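Local coordinates for protein aromatic-L-amino-acid decarboxylase (Catharanthus roseus, PDB 6EEW) that catalyses the pyridoxal phosphate-dependent decarboxylation of L-tryptophan to tryptamine and of L-5-hydroxytryptophan to serotonin, at residues 111-116 with 375-380; 162-167 with 328-333; 257-262 with 286-291; 265-270 with 420-425. All coordinates share one frame; numbering follows the deposited sequence.

Interaction 1 of 4, residues 111-116 with 375-380; sequences LGEMLS and SLKLWL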
loop_
_atom_site.group_PDB
_atom_site.type_symbol
_atom_site.label_atom_id
_atom_site.label_comp_id
_atom_site.label_asym_id
_atom_site.label_seq_id
_atom_site.Cartn_x
_atom_site.Cartn_y
_atom_site.Cartn_z
ATOM N N LEU A 111 -8.451 0.294 -16.946
ATOM C CA LEU A 111 -7.629 -0.540 -17.804
ATOM C C LEU A 111 -6.227 -0.664 -17.230
ATOM O O LEU A 111 -5.643 -1.752 -17.227
ATOM C CB LEU A 111 -7.576 0.049 -19.208
ATOM C CG LEU A 111 -8.934 0.159 -19.916
ATOM C CD1 LEU A 111 -8.740 0.631 -21.338
ATOM C CD2 LEU A 111 -9.658 -1.170 -19.885
ATOM N N GLY A 112 -5.687 0.440 -16.715
ATOM C CA GLY A 112 -4.370 0.381 -16.099
ATOM C C GLY A 112 -4.338 -0.533 -14.890
ATOM O O GLY A 112 -3.376 -1.270 -14.681
ATOM N N GLU A 113 -5.384 -0.480 -14.072
ATOM C CA GLU A 113 -5.484 -1.366 -12.922
ATOM C C GLU A 113 -5.539 -2.824 -13.357
ATOM O O GLU A 113 -4.790 -3.664 -12.842
ATOM C CB GLU A 113 -6.710 -1.000 -12.090
ATOM C CG GLU A 113 -6.446 0.156 -11.137
ATOM C CD GLU A 113 -5.694 -0.283 -9.868
ATOM O OE1 GLU A 113 -5.583 -1.512 -9.633
ATOM O OE2 GLU A 113 -5.210 0.594 -9.110
ATOM N N MET A 114 -6.428 -3.142 -14.302
ATOM C CA MET A 114 -6.543 -4.511 -14.790
ATOM C C MET A 114 -5.202 -5.029 -15.273
ATOM O O MET A 114 -4.766 -6.119 -14.886
ATOM C CB MET A 114 -7.566 -4.591 -15.914
ATOM C CG MET A 114 -8.997 -4.373 -15.485
ATOM S SD MET A 114 -10.096 -4.481 -16.913
ATOM C CE MET A 114 -9.929 -6.212 -17.350
ATOM N N LEU A 115 -4.555 -4.274 -16.159
ATOM C CA LEU A 115 -3.304 -4.730 -16.751
ATOM C C LEU A 115 -2.195 -4.805 -15.713
ATOM O O LEU A 115 -1.451 -5.792 -15.663
ATOM C CB LEU A 115 -2.922 -3.807 -17.901
ATOM C CG LEU A 115 -1.701 -4.065 -18.778
ATOM C CD1 LEU A 115 -1.720 -5.466 -19.351
ATOM C CD2 LEU A 115 -1.633 -3.011 -19.879
ATOM N N SER A 116 -2.082 -3.778 -14.861
ATOM C CA SER A 116 -1.056 -3.763 -13.833
ATOM C C SER A 116 -1.189 -4.972 -12.928
ATOM O O SER A 116 -0.185 -5.581 -12.529
ATOM C CB SER A 116 -1.175 -2.473 -13.024
ATOM O OG SER A 116 -0.348 -2.520 -11.877
ATOM N N SER A 375 2.643 2.803 -11.975
ATOM C CA SER A 375 2.658 3.954 -12.869
ATOM C C SER A 375 1.839 3.731 -14.133
ATOM O O SER A 375 1.485 4.710 -14.813
ATOM C CB SER A 375 4.101 4.285 -13.253
ATOM O OG SER A 375 4.680 3.204 -13.985
ATOM N N LEU A 376 1.521 2.473 -14.450
ATOM C CA LEU A 376 0.857 2.166 -15.712
ATOM C C LEU A 376 -0.459 2.919 -15.836
ATOM O O LEU A 376 -0.746 3.538 -16.867
ATOM C CB LEU A 376 0.603 0.662 -15.812
ATOM C CG LEU A 376 -0.018 0.151 -17.110
ATOM C CD1 LEU A 376 0.968 0.294 -18.305
ATOM C CD2 LEU A 376 -0.512 -1.296 -16.944
ATOM N N LYS A 377 -1.291 2.852 -14.801
ATOM C CA LYS A 377 -2.598 3.475 -14.908
ATOM C C LYS A 377 -2.481 4.994 -14.999
ATOM O O LYS A 377 -3.262 5.624 -15.717
ATOM C CB LYS A 377 -3.474 3.043 -13.729
ATOM C CG LYS A 377 -3.023 3.554 -12.364
ATOM C CD LYS A 377 -4.059 3.181 -11.309
ATOM C CE LYS A 377 -3.616 3.536 -9.897
ATOM N NZ LYS A 377 -4.673 3.182 -8.864
ATOM N N LEU A 378 -1.497 5.599 -14.322
ATOM C CA LEU A 378 -1.302 7.045 -14.466
ATOM C C LEU A 378 -0.911 7.406 -15.895
ATOM O O LEU A 378 -1.450 8.355 -16.481
ATOM C CB LEU A 378 -0.230 7.550 -13.507
ATOM C CG LEU A 378 -0.609 7.971 -12.091
ATOM C CD1 LEU A 378 0.561 8.768 -11.510
ATOM C CD2 LEU A 378 -1.904 8.784 -12.070
ATOM N N TRP A 379 0.064 6.679 -16.451
ATOM C CA TRP A 379 0.440 6.850 -17.848
ATOM C C TRP A 379 -0.777 6.769 -18.752
ATOM O O TRP A 379 -0.959 7.608 -19.642
ATOM C CB TRP A 379 1.466 5.790 -18.230
ATOM C CG TRP A 379 2.092 5.940 -19.580
ATOM C CD1 TRP A 379 2.701 7.049 -20.088
ATOM C CD2 TRP A 379 2.229 4.914 -20.579
ATOM N NE1 TRP A 379 3.185 6.785 -21.357
ATOM C CE2 TRP A 379 2.912 5.480 -21.674
ATOM C CE3 TRP A 379 1.828 3.573 -20.655
ATOM C CZ2 TRP A 379 3.207 4.751 -22.823
ATOM C CZ3 TRP A 379 2.120 2.851 -21.795
ATOM C CH2 TRP A 379 2.803 3.441 -22.866
ATOM N N LEU A 380 -1.618 5.750 -18.549
ATOM C CA LEU A 380 -2.793 5.617 -19.399
ATOM C C LEU A 380 -3.740 6.785 -19.201
ATOM O O LEU A 380 -4.348 7.238 -20.161
ATOM C CB LEU A 380 -3.525 4.300 -19.140
ATOM C CG LEU A 380 -3.159 3.118 -20.055
ATOM C CD1 LEU A 380 -1.657 2.873 -19.975
ATOM C CD2 LEU A 380 -3.920 1.863 -19.659
#
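G112 and K377 mark the crossing of two buried, roughly antiparallel helices, 107-119 and 375-409, close to the subunit interface. The evidence is the segment axes, 7.8 Å apart at an angle of 149°, and the G112 CA to K377 CA separation of only 3.8 Å. A beta carbon on G112 would clash with K377 CA, which makes this a glycine-mediated close helix crossing within the pyridoxal-dependent decarboxylase domain. L376 and L380 close in around the glycine. L376 CD2 meets L115 CG at 3.5 Å, the two side chains crossing nearly at right angles, and it also touches G112 O; L380 CD2 reaches G112 N at 3.7 Å. K377 leaves its backbone with CG between N and the carbonyl carbon (chi1 67°) and then runs extended beside the bent E113. K377 NZ forms a salt bridge, 2.7 Å, with E113 OE2, which accepts through its anti lone pair, away from its other oxygen; NZ also bonds to Y324 O and D326 O. An alanine in place of E113 would probably leave the buried ammonium of K377 with carbonyl partners but without its carboxylate mate. L115 packs onto I81 of the second subunit.

Interaction 2 of 4, residues 162-167 with 328-333; sequences VIQNTT and TCLWVK
T328 is packed tightly against the bend that follows Q164, where strand 160-164 turns into helix 167-186. Its CG2, anti to the backbone N, comes within 3.3 Å of T166 O, while its OG1 bonds to S316 OG. The antiparallel ladder starts here: T328 N donates to Q164 O at 2.9 Å from above the carbonyl plane, and the return bond from Q164 N to T328 O is weak, with an angle of 127° at hydrogen. A CA-H...O contact from I163 CA to T328 O, 3.3 Å, adds to the crowding. Replacing T328 by a glycine would probably open a gap beside T166 O and cost S316 OG a partner. At V162 and L330 neither backbone bond is weak, V162 N to L330 O measuring 2.8 Å, yet the side chains meet more loosely. V162 CG1 and L330 CD2 lie side by side at 3.9 Å, and Q164 NE2 is 4.2 Å from L330 CD2. All touching residues are buried; K333, past the strand, is partly exposed. Strand 160-164 is an outermost strand of the seven-stranded sheet; Q164, T328 and L330 face helix 167-186, I163 and C329 face helix 375-409, and strand 312-315 pairs with 328-332.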
loop_
_atom_site.group_PDB
_atom_site.type_symbol
_atom_site.label_atom_id
_atom_site.label_comp_id
_atom_site.label_asym_id
_atom_site.label_seq_id
_atom_site.Cartn_x
_atom_site.Cartn_y
_atom_site.Cartn_z
ATOM N N VAL A 162 8.245 9.347 -6.386
ATOM C CA VAL A 162 7.805 7.971 -6.273
ATOM C C VAL A 162 6.292 7.954 -6.067
ATOM O O VAL A 162 5.730 8.813 -5.382
ATOM C CB VAL A 162 8.563 7.253 -5.128
ATOM C CG1 VAL A 162 8.405 8.003 -3.788
ATOM C CG2 VAL A 162 8.099 5.832 -5.015
ATOM N N ILE A 163 5.641 6.959 -6.657
ATOM C CA ILE A 163 4.222 6.702 -6.433
ATOM C C ILE A 163 4.085 5.802 -5.213
ATOM O O ILE A 163 4.474 4.633 -5.244
ATOM C CB ILE A 163 3.568 6.065 -7.662
ATOM C CG1 ILE A 163 3.764 6.957 -8.878
ATOM C CG2 ILE A 163 2.094 5.756 -7.380
ATOM C CD1 ILE A 163 3.212 6.335 -10.197
ATOM N N GLN A 164 3.561 6.366 -4.132
ATOM C CA GLN A 164 3.187 5.655 -2.925
ATOM C C GLN A 164 1.700 5.302 -2.974
ATOM O O GLN A 164 0.975 5.634 -3.920
ATOM C CB GLN A 164 3.513 6.512 -1.701
ATOM C CG GLN A 164 4.953 6.990 -1.655
ATOM C CD GLN A 164 5.849 6.059 -0.879
ATOM O OE1 GLN A 164 5.382 5.088 -0.292
ATOM N NE2 GLN A 164 7.146 6.343 -0.874
ATOM N N ASN A 165 1.245 4.604 -1.938
ATOM C CA ASN A 165 -0.163 4.238 -1.831
ATOM C C ASN A 165 -0.996 5.360 -1.230
ATOM O O ASN A 165 -2.120 5.610 -1.678
ATOM C CB ASN A 165 -0.310 2.990 -0.956
ATOM C CG ASN A 165 0.165 1.726 -1.647
ATOM O OD1 ASN A 165 -0.171 1.471 -2.796
ATOM N ND2 ASN A 165 0.979 0.948 -0.956
ATOM N N THR A 166 -0.480 6.033 -0.203
ATOM C CA THR A 166 -1.310 6.884 0.630
ATOM C C THR A 166 -0.580 8.186 0.903
ATOM O O THR A 166 0.617 8.332 0.636
ATOM C CB THR A 166 -1.666 6.227 1.973
ATOM O OG1 THR A 166 -0.485 6.110 2.779
ATOM C CG2 THR A 166 -2.255 4.843 1.768
ATOM N N THR A 167 -1.328 9.153 1.427
ATOM C CA THR A 167 -0.678 10.346 1.946
ATOM C C THR A 167 0.027 10.042 3.256
ATOM O O THR A 167 1.126 10.546 3.512
ATOM C CB THR A 167 -1.702 11.465 2.119
ATOM O OG1 THR A 167 -2.239 11.778 0.833
ATOM C CG2 THR A 167 -1.041 12.716 2.691
ATOM N N THR A 328 -0.897 7.705 -4.809
ATOM C CA THR A 328 -0.388 8.952 -4.256
ATOM C C THR A 328 0.981 9.249 -4.855
ATOM O O THR A 328 1.808 8.349 -4.974
ATOM C CB THR A 328 -0.324 8.862 -2.746
ATOM O OG1 THR A 328 -1.664 8.905 -2.254
ATOM C CG2 THR A 328 0.483 9.994 -2.169
ATOM N N CYS A 329 1.198 10.480 -5.299
ATOM C CA CYS A 329 2.470 10.889 -5.873
ATOM C C CYS A 329 3.236 11.714 -4.863
ATOM O O CYS A 329 2.668 12.609 -4.223
ATOM C CB CYS A 329 2.275 11.708 -7.149
ATOM S SG CYS A 329 1.390 10.863 -8.435
ATOM N N LEU A 330 4.531 11.427 -4.749
ATOM C CA LEU A 330 5.416 12.114 -3.822
ATOM C C LEU A 330 6.648 12.553 -4.588
ATOM O O LEU A 330 7.246 11.753 -5.317
ATOM C CB LEU A 330 5.822 11.214 -2.670
ATOM C CG LEU A 330 6.918 11.696 -1.721
ATOM C CD1 LEU A 330 6.404 12.815 -0.822
ATOM C CD2 LEU A 330 7.415 10.512 -0.913
ATOM N N TRP A 331 6.947 13.841 -4.521
ATOM C CA TRP A 331 8.173 14.394 -5.057
ATOM C C TRP A 331 9.065 14.881 -3.923
ATOM O O TRP A 331 8.586 15.434 -2.919
ATOM C CB TRP A 331 7.887 15.548 -6.009
ATOM C CG TRP A 331 7.204 15.202 -7.293
ATOM C CD1 TRP A 331 7.787 14.934 -8.504
ATOM C CD2 TRP A 331 5.797 15.150 -7.507
ATOM N NE1 TRP A 331 6.814 14.720 -9.461
ATOM C CE2 TRP A 331 5.585 14.847 -8.868
ATOM C CE3 TRP A 331 4.690 15.335 -6.676
ATOM C CZ2 TRP A 331 4.321 14.708 -9.407
ATOM C CZ3 TRP A 331 3.435 15.185 -7.207
ATOM C CH2 TRP A 331 3.256 14.870 -8.564
ATOM N N VAL A 332 10.369 14.715 -4.117
ATOM C CA VAL A 332 11.365 15.095 -3.129
ATOM C C VAL A 332 12.500 15.802 -3.848
ATOM O O VAL A 332 12.976 15.341 -4.897
ATOM C CB VAL A 332 11.878 13.889 -2.328
ATOM C CG1 VAL A 332 12.950 14.328 -1.379
ATOM C CG2 VAL A 332 10.733 13.288 -1.559
ATOM N N LYS A 333 12.923 16.930 -3.281
ATOM C CA LYS A 333 13.946 17.752 -3.904
ATOM C C LYS A 333 15.331 17.155 -3.701
ATOM O O LYS A 333 16.211 17.337 -4.554
ATOM C CB LYS A 333 13.870 19.175 -3.345
ATOM C CG LYS A 333 14.692 20.200 -4.100
ATOM C CD LYS A 333 14.327 21.608 -3.649
ATOM C CE LYS A 333 14.651 21.817 -2.186
ATOM N NZ LYS A 333 14.177 23.150 -1.721
#

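Interaction 3 of 4, residues 257-262 with 286-291; sequences ATLGTT and VDAAYA. With TRP (tryptophan), chain E.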
loop_
_atom_site.group_PDB
_atom_site.type_symbol
_atom_site.label_atom_id
_atom_site.label_comp_id
_atom_site.label_asym_id
_atom_site.label_seq_id
_atom_site.Cartn_x
_atom_site.Cartn_y
_atom_site.Cartn_z
ATOM N N ALA A 257 2.700 21.613 5.687
ATOM C CA ALA A 257 1.821 22.652 5.170
ATOM C C ALA A 257 0.761 22.004 4.284
ATOM O O ALA A 257 1.092 21.335 3.295
ATOM C CB ALA A 257 2.623 23.690 4.392
ATOM N N THR A 258 -0.507 22.238 4.615
ATOM C CA THR A 258 -1.633 21.596 3.952
ATOM C C THR A 258 -2.287 22.524 2.932
ATOM O O THR A 258 -2.696 23.645 3.261
ATOM C CB THR A 258 -2.674 21.162 4.971
ATOM O OG1 THR A 258 -2.028 20.416 6.006
ATOM C CG2 THR A 258 -3.742 20.309 4.297
ATOM N N LEU A 259 -2.379 22.036 1.697
ATOM C CA LEU A 259 -3.062 22.697 0.597
ATOM C C LEU A 259 -4.394 21.979 0.403
ATOM O O LEU A 259 -4.497 21.016 -0.353
ATOM C CB LEU A 259 -2.201 22.662 -0.653
ATOM C CG LEU A 259 -2.511 23.724 -1.691
ATOM C CD1 LEU A 259 -2.344 25.103 -1.062
ATOM C CD2 LEU A 259 -1.594 23.554 -2.881
ATOM N N GLY A 260 -5.417 22.439 1.117
ATOM C CA GLY A 260 -6.739 21.855 1.012
ATOM C C GLY A 260 -7.044 20.887 2.132
ATOM O O GLY A 260 -7.090 19.670 1.925
ATOM N N THR A 261 -7.258 21.422 3.331
ATOM C CA THR A 261 -7.545 20.571 4.470
ATOM C C THR A 261 -8.841 19.787 4.267
ATOM O O THR A 261 -9.721 20.176 3.494
ATOM C CB THR A 261 -7.612 21.403 5.747
ATOM O OG1 THR A 261 -8.724 22.306 5.667
ATOM C CG2 THR A 261 -6.306 22.170 5.922
ATOM N N THR A 262 -8.948 18.665 4.995
ATOM C CA THR A 262 -10.083 17.764 4.837
ATOM C C THR A 262 -11.380 18.409 5.294
ATOM O O THR A 262 -12.437 18.143 4.713
ATOM C CB THR A 262 -9.853 16.464 5.630
ATOM O OG1 THR A 262 -9.516 16.777 6.986
ATOM C CG2 THR A 262 -8.720 15.621 5.023
ATOM N N VAL A 286 4.602 19.696 1.643
ATOM C CA VAL A 286 3.294 20.191 1.253
ATOM C C VAL A 286 2.414 18.982 0.975
ATOM O O VAL A 286 2.664 18.209 0.035
ATOM C CB VAL A 286 3.382 21.136 0.053
ATOM C CG1 VAL A 286 2.002 21.488 -0.430
ATOM C CG2 VAL A 286 4.141 22.400 0.472
ATOM N N ASP A 287 1.399 18.816 1.828
ATOM C CA ASP A 287 0.362 17.804 1.643
ATOM C C ASP A 287 -0.714 18.417 0.756
ATOM O O ASP A 287 -1.498 19.259 1.200
ATOM C CB ASP A 287 -0.222 17.356 2.979
ATOM C CG ASP A 287 -1.387 16.380 2.809
ATOM O OD1 ASP A 287 -1.539 15.799 1.705
ATOM O OD2 ASP A 287 -2.150 16.176 3.778
ATOM N N ALA A 288 -0.731 18.013 -0.511
ATOM C CA ALA A 288 -1.774 18.451 -1.421
ATOM C C ALA A 288 -2.569 17.246 -1.887
ATOM O O ALA A 288 -2.748 17.047 -3.093
ATOM C CB ALA A 288 -1.180 19.213 -2.608
ATOM N N ALA A 289 -3.018 16.417 -0.939
ATOM C CA ALA A 289 -3.717 15.195 -1.319
ATOM C C ALA A 289 -4.858 15.494 -2.284
ATOM O O ALA A 289 -4.927 14.929 -3.380
ATOM C CB ALA A 289 -4.252 14.482 -0.083
ATOM N N TYR A 290 -5.730 16.429 -1.918
ATOM C CA TYR A 290 -6.900 16.710 -2.750
ATOM C C TYR A 290 -6.623 17.835 -3.743
ATOM O O TYR A 290 -6.665 17.615 -4.959
ATOM C CB TYR A 290 -8.115 17.030 -1.865
ATOM C CG TYR A 290 -9.244 17.800 -2.527
ATOM C CD1 TYR A 290 -10.143 17.163 -3.377
ATOM C CD2 TYR A 290 -9.433 19.161 -2.274
ATOM C CE1 TYR A 290 -11.188 17.861 -3.975
ATOM C CE2 TYR A 290 -10.481 19.883 -2.881
ATOM C CZ TYR A 290 -11.347 19.223 -3.722
ATOM O OH TYR A 290 -12.377 19.906 -4.311
ATOM N N ALA A 291 -6.303 19.036 -3.240
ATOM C CA ALA A 291 -6.267 20.228 -4.086
ATOM C C ALA A 291 -5.091 20.245 -5.058
ATOM O O ALA A 291 -5.168 20.916 -6.088
ATOM C CB ALA A 291 -6.216 21.491 -3.214
HETATM N N TRP E . -10.518 13.519 3.706
HETATM C CA TRP E . -11.718 12.848 4.179
HETATM C C TRP E . -11.620 12.484 5.659
HETATM O O TRP E . -11.436 11.318 6.013
HETATM C CB TRP E . -11.988 11.601 3.331
HETATM C CG TRP E . -10.778 10.745 3.024
HETATM C CD1 TRP E . -9.759 10.419 3.871
HETATM C CD2 TRP E . -10.471 10.111 1.767
HETATM N NE1 TRP E . -8.837 9.626 3.220
HETATM C CE2 TRP E . -9.254 9.422 1.932
HETATM C CE3 TRP E . -11.109 10.064 0.522
HETATM C CZ2 TRP E . -8.664 8.696 0.902
HETATM C CZ3 TRP E . -10.523 9.342 -0.498
HETATM C CH2 TRP E . -9.314 8.668 -0.304
HETATM O OXT TRP E . -11.736 13.349 6.536
#
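L259 O and A291 CB approach to 3.4 Å where the chain turns at G260, whose backbone (phi 99°, psi 72°) is unsuited to a side chain. A beta carbon there would clash with A291 CB and jam against the preceding carbonyl, so two independent geometric tests call for glycine. The contact closes a beta-alpha-beta unit, strand 251-258, helix 270-280 and strand 283-287, in the large domain of a fold type I pyridoxal phosphate enzyme. Its two strands run parallel: D287 N donates to A257 O at 2.9 Å, and L259 N to D287 O at 3.0 Å with an angle of 167° at hydrogen. V286 CA adds a CA-H...O contact to A257 O, 3.2 Å. Beyond the ladder, L259 CB rests on A288 CB at 4.1 Å. T258 and D287 share one face of the sheet, and D287 OD2 lies near N1 of the modified lysine at position 319, consistent with the aspartate that faces the cofactor ring nitrogen in this fold type. A weak bond from A289 N holds D287 OD1 from the other end of the carboxylate. T262, probably a cofactor-binding residue, brings its CG2 to 3.1 Å from the amino N of the bound tryptophan.

Interaction 4 of 4, residues 265-270 with 420-425; sequences TATDPV and RNFSLV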
loop_
_atom_site.group_PDB
_atom_site.type_symbol
_atom_site.label_atom_id
_atom_site.label_comp_id
_atom_site.label_asym_id
_atom_site.label_seq_id
_atom_site.Cartn_x
_atom_site.Cartn_y
_atom_site.Cartn_z
ATOM N N THR A 265 -11.074 22.567 3.238
ATOM C CA THR A 265 -10.095 22.872 2.195
ATOM C C THR A 265 -9.480 24.249 2.426
ATOM O O THR A 265 -9.344 25.061 1.507
ATOM C CB THR A 265 -10.686 22.745 0.784
ATOM O OG1 THR A 265 -11.840 23.582 0.628
ATOM C CG2 THR A 265 -11.059 21.312 0.486
ATOM N N ALA A 266 -9.136 24.527 3.684
ATOM C CA ALA A 266 -8.243 25.638 3.987
ATOM C C ALA A 266 -6.934 25.477 3.218
ATOM O O ALA A 266 -6.605 24.403 2.717
ATOM C CB ALA A 266 -7.968 25.712 5.488
ATOM N N THR A 267 -6.199 26.577 3.086
ATOM C CA THR A 267 -4.959 26.585 2.312
ATOM C C THR A 267 -3.863 27.252 3.126
ATOM O O THR A 267 -3.976 28.435 3.473
ATOM C CB THR A 267 -5.137 27.323 0.973
ATOM O OG1 THR A 267 -5.703 28.614 1.211
ATOM C CG2 THR A 267 -6.047 26.576 0.028
ATOM N N ASP A 268 -2.823 26.510 3.423
ATOM C CA ASP A 268 -1.680 27.131 4.073
ATOM C C ASP A 268 -0.818 27.822 3.029
ATOM O O ASP A 268 -0.623 27.279 1.939
ATOM C CB ASP A 268 -0.855 26.091 4.824
ATOM C CG ASP A 268 -1.650 25.385 5.900
ATOM O OD1 ASP A 268 -2.387 26.072 6.641
ATOM O OD2 ASP A 268 -1.550 24.138 5.984
ATOM N N PRO A 269 -0.272 29.003 3.342
ATOM C CA PRO A 269 0.449 29.783 2.323
ATOM C C PRO A 269 1.843 29.216 2.112
ATOM O O PRO A 269 2.737 29.396 2.943
ATOM C CB PRO A 269 0.478 31.199 2.927
ATOM C CG PRO A 269 0.479 30.972 4.404
ATOM C CD PRO A 269 -0.332 29.700 4.637
ATOM N N VAL A 270 2.029 28.522 0.988
ATOM C CA VAL A 270 3.311 27.875 0.718
ATOM C C VAL A 270 4.438 28.897 0.655
ATOM O O VAL A 270 5.530 28.668 1.187
ATOM C CB VAL A 270 3.228 27.052 -0.581
ATOM C CG1 VAL A 270 4.612 26.634 -1.019
ATOM C CG2 VAL A 270 2.339 25.830 -0.376
ATOM N N ARG A 420 -15.221 29.210 -0.641
ATOM C CA ARG A 420 -15.053 28.026 -1.475
ATOM C C ARG A 420 -13.792 28.197 -2.311
ATOM O O ARG A 420 -13.767 29.020 -3.229
ATOM C CB ARG A 420 -16.280 27.821 -2.363
ATOM C CG ARG A 420 -16.128 26.684 -3.373
ATOM C CD ARG A 420 -16.978 26.887 -4.623
ATOM N NE ARG A 420 -16.639 28.128 -5.307
ATOM C CZ ARG A 420 -15.566 28.297 -6.072
ATOM N NH1 ARG A 420 -14.706 27.308 -6.258
ATOM N NH2 ARG A 420 -15.342 29.467 -6.638
ATOM N N ASN A 421 -12.742 27.428 -1.993
ATOM C CA ASN A 421 -11.481 27.510 -2.723
ATOM C C ASN A 421 -11.422 26.577 -3.921
ATOM O O ASN A 421 -10.731 26.875 -4.898
ATOM C CB ASN A 421 -10.311 27.148 -1.806
ATOM C CG ASN A 421 -10.192 28.064 -0.609
ATOM O OD1 ASN A 421 -10.259 29.288 -0.737
ATOM N ND2 ASN A 421 -10.017 27.469 0.569
ATOM N N PHE A 422 -12.098 25.439 -3.854
ATOM C CA PHE A 422 -12.024 24.441 -4.909
ATOM C C PHE A 422 -13.415 23.881 -5.181
ATOM O O PHE A 422 -14.313 24.609 -5.612
ATOM C CB PHE A 422 -11.036 23.335 -4.510
ATOM C CG PHE A 422 -9.668 23.852 -4.131
ATOM C CD1 PHE A 422 -8.722 24.133 -5.107
ATOM C CD2 PHE A 422 -9.341 24.087 -2.809
ATOM C CE1 PHE A 422 -7.461 24.613 -4.766
ATOM C CE2 PHE A 422 -8.084 24.562 -2.461
ATOM C CZ PHE A 422 -7.141 24.824 -3.451
ATOM N N SER A 423 -13.605 22.583 -4.938
ATOM C CA SER A 423 -14.858 21.913 -5.255
ATOM C C SER A 423 -15.731 21.664 -4.026
ATOM O O SER A 423 -16.823 21.097 -4.158
ATOM C CB SER A 423 -14.581 20.596 -5.980
ATOM O OG SER A 423 -15.775 19.859 -6.095
ATOM N N LEU A 424 -15.266 22.033 -2.837
ATOM C CA LEU A 424 -15.977 21.738 -1.598
ATOM C C LEU A 424 -16.655 23.004 -1.110
ATOM O O LEU A 424 -15.999 24.041 -0.982
ATOM C CB LEU A 424 -15.026 21.203 -0.521
ATOM C CG LEU A 424 -15.532 21.368 0.912
ATOM C CD1 LEU A 424 -16.756 20.497 1.166
ATOM C CD2 LEU A 424 -14.428 21.072 1.915
ATOM N N VAL A 425 -17.952 22.907 -0.813
ATOM C CA VAL A 425 -18.753 24.040 -0.347
ATOM C C VAL A 425 -19.172 23.774 1.096
ATOM O O VAL A 425 -19.861 22.787 1.375
ATOM C CB VAL A 425 -19.986 24.261 -1.242
ATOM C CG1 VAL A 425 -20.793 25.484 -0.798
ATOM C CG2 VAL A 425 -19.585 24.364 -2.684
HETATM O O HOH W 1 -13.642 24.198 -1.915
#
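T265 and N421 are the closest backbone positions of two irregular segments, with T265 CA and N421 CA 6.9 Å apart, so the two segments do not pair as strands. T265 adopts a left-handed helical conformation (phi 49°, psi 44°), after which the chain extends through A266 and T267; the other segment bends at F422 and becomes strand only from L424. The direct bond is made by a side chain: N421 ND2 donates to T265 O at 2.7 Å with an angle of 147° at hydrogen. The acceptor lies close to the amide plane of N421, although the donor is tilted from the plane of the carbonyl. F422 receives its neighbours at the ring edge, with T267 CG2 3.8 Å from F422 CE2 and T265 CB 4.1 Å from F422 CD2. The T265 methyl CG2, anti to the carbonyl carbon, packs on L424 CD2 at 3.7 Å. One water ties the two segments together: it accepts from F422 N at 2.8 Å and donates to T265 OG1. Within its own segment, R420 NH1 bonds to a lone pair of F422 O at 2.8 Å, and R420 NE forms a salt bridge to E405. The contact joins the loop between strand 251-258 and helix 270-280 to the start of strand 424-429, an inner strand of the four-stranded antiparallel sheet, where V425 pairs with L470 in strand 465-471. R420 and V425 pack on helix 375-409, F422 reaches A291, and S423 N bonds to Y290 OH.

Interactions 2 and 3 belong to the same seven-stranded sheet and meet at the cofactor site, where T167 CG2 lies 3.3 Å from D287 OD1; T167 N bonds to the phosphate of the modified lysine at position 319. Interaction 4 lies next to interaction 3, with centres about 8 Å apart: D268 OD2 is 2.6 Å from T258 N and A266 O is 2.8 Å from G260 N, both probable hydrogen bonds. Interaction 1 has its centre about 17 Å from that of interaction 2 and touches it where L378 CD1 meets C329 SG at 3.8 Å. The K377 side chain still comes within about 6 Å of that of H318, which binds L-tryptophan.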